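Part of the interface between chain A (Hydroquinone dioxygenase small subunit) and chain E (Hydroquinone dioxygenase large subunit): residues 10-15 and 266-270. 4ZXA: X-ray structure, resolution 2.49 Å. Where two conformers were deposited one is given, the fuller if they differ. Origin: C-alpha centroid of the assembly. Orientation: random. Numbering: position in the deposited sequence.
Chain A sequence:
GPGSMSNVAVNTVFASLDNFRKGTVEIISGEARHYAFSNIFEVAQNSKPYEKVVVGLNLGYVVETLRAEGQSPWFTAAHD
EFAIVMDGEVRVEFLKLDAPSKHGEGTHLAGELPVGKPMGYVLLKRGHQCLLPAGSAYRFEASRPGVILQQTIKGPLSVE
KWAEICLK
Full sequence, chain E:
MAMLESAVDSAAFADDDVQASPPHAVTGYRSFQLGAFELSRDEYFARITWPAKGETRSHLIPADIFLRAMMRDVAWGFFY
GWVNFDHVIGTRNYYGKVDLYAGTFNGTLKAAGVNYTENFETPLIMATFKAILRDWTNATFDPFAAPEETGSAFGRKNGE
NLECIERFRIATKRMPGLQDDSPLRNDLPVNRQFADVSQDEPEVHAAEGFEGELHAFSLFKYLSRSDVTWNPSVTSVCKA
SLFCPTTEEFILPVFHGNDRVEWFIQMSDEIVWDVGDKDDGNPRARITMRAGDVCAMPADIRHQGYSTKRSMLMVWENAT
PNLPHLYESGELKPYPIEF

Chain A (10-15) VNTVFA
Chain E 266-270: QMSDE

Two irregular segments can pair through a single residue on each side if one of them supplies both a backbone donor and a side-chain acceptor. In the hydroquinone dioxygenase subunits, A:Val13 and E:Asp269 do this, their CA atoms 4.7 Å apart, with A:Phe14 next in register to E:Ser268 (CA to CA 5.1 Å) and the touching parts (CA 11 to 14 against CA 267 to 269) running 145° apart. A:Val13 is extended (phi/psi -80/111), whereas E:Asp269 lies at 61/-137. E:Asp269 N donates to A:Val13 O (2.8 Å, 171°), and A:Val13 N donates to E:Asp269 OD1 (3.0 Å, 176°), so the carboxylate takes the place of a backbone carbonyl. E:Asp269 has chi1 m and chi2 -71°, and the most area covered, 67 Å² of 228 Å² in all. Its OD2 accepts from E:Ser268 OG (chi1 95°) at 2.7 Å; both atoms also bond elsewhere in the structure, as does OG1 of buried A:Thr12 (chi1 m). A:Val13 (chi1 t), exposed, pairs through its backbone, which any side chain leaves free.

Two residues along on each side, a water accepts from A:Ala15 N and donates to E:Met267 O, both at 2.8 Å. E:Gln266 NE2 satisfies E:Ser268 O at 2.8 Å.

A:Phe14 (chi1 m, chi2 -70°) packs CE1 3.6 Å from E:Ser268 CB.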

# COMPACT_ATOMS: atom_id res chain seq x y z
N VAL A 10 -27.23 -6.41 -2.06
CA VAL A 10 -26.45 -5.54 -2.91
C VAL A 10 -27.33 -4.36 -3.30
O VAL A 10 -28.39 -4.55 -3.89
CB VAL A 10 -25.94 -6.27 -4.18
CG1 VAL A 10 -25.26 -5.30 -5.12
CG2 VAL A 10 -25.00 -7.41 -3.80
N ASN A 11 -26.89 -3.15 -2.98
CA ASN A 11 -27.65 -1.96 -3.34
C ASN A 11 -26.83 -0.98 -4.19
O ASN A 11 -26.00 -0.22 -3.68
CB ASN A 11 -28.21 -1.28 -2.08
CG ASN A 11 -29.09 -2.22 -1.27
OD1 ASN A 11 -30.24 -2.50 -1.64
ND2 ASN A 11 -28.56 -2.70 -0.15
N THR A 12 -27.05 -1.02 -5.49
CA THR A 12 -26.41 -0.09 -6.40
C THR A 12 -27.17 1.25 -6.34
O THR A 12 -28.33 1.36 -6.79
CB THR A 12 -26.37 -0.64 -7.83
OG1 THR A 12 -25.63 -1.87 -7.86
CG2 THR A 12 -25.74 0.37 -8.78
N VAL A 13 -26.53 2.26 -5.77
CA VAL A 13 -27.23 3.50 -5.53
C VAL A 13 -27.33 4.36 -6.78
O VAL A 13 -26.32 4.86 -7.27
CB VAL A 13 -26.58 4.27 -4.38
CG1 VAL A 13 -27.21 5.64 -4.24
CG2 VAL A 13 -26.71 3.47 -3.10
N PHE A 14 -28.54 4.50 -7.32
CA PHE A 14 -28.79 5.47 -8.38
C PHE A 14 -29.56 6.64 -7.80
O PHE A 14 -30.27 6.49 -6.81
CB PHE A 14 -29.58 4.85 -9.53
CG PHE A 14 -28.89 3.68 -10.18
CD1 PHE A 14 -27.76 3.86 -10.95
CD2 PHE A 14 -29.40 2.40 -10.03
CE1 PHE A 14 -27.13 2.79 -11.54
CE2 PHE A 14 -28.79 1.32 -10.63
CZ PHE A 14 -27.65 1.52 -11.39
N ALA A 15 -29.40 7.81 -8.39
CA ALA A 15 -30.12 8.98 -7.92
C ALA A 15 -31.28 9.27 -8.86
O ALA A 15 -31.42 8.62 -9.90
CB ALA A 15 -29.20 10.18 -7.80
N GLN E 266 -20.21 10.85 -12.20
CA GLN E 266 -20.44 9.66 -11.38
C GLN E 266 -21.87 9.13 -11.58
O GLN E 266 -22.85 9.83 -11.30
CB GLN E 266 -20.14 9.96 -9.90
CG GLN E 266 -20.15 8.74 -8.98
CD GLN E 266 -18.99 7.80 -9.26
OE1 GLN E 266 -17.90 8.25 -9.60
NE2 GLN E 266 -19.22 6.50 -9.13
N MET E 267 -22.00 7.90 -12.08
CA MET E 267 -23.33 7.42 -12.46
C MET E 267 -24.03 6.59 -11.38
O MET E 267 -25.25 6.67 -11.24
CB MET E 267 -23.29 6.66 -13.80
CG MET E 267 -23.09 7.57 -14.98
SD MET E 267 -23.16 6.74 -16.58
CE MET E 267 -22.03 5.38 -16.32
N SER E 268 -23.25 5.82 -10.62
CA SER E 268 -23.81 5.06 -9.51
C SER E 268 -22.89 5.11 -8.30
O SER E 268 -21.68 5.26 -8.44
CB SER E 268 -24.04 3.60 -9.89
OG SER E 268 -22.93 2.81 -9.52
N ASP E 269 -23.48 5.00 -7.11
CA ASP E 269 -22.72 4.90 -5.87
C ASP E 269 -21.84 6.12 -5.62
O ASP E 269 -22.29 7.25 -5.82
CB ASP E 269 -21.95 3.58 -5.86
CG ASP E 269 -22.88 2.38 -5.96
OD1 ASP E 269 -23.60 2.11 -4.97
OD2 ASP E 269 -22.94 1.72 -7.03
N GLU E 270 -20.60 5.89 -5.18
CA GLU E 270 -19.70 7.01 -4.90
C GLU E 270 -18.24 6.62 -4.99
O GLU E 270 -17.87 5.48 -4.76
CB GLU E 270 -20.00 7.65 -3.53
CG GLU E 270 -19.67 6.78 -2.31
CD GLU E 270 -19.84 7.51 -0.98
OE1 GLU E 270 -20.41 8.63 -0.96
OE2 GLU E 270 -19.42 6.97 0.07
O HOH W 1 -27.53 8.12 -10.44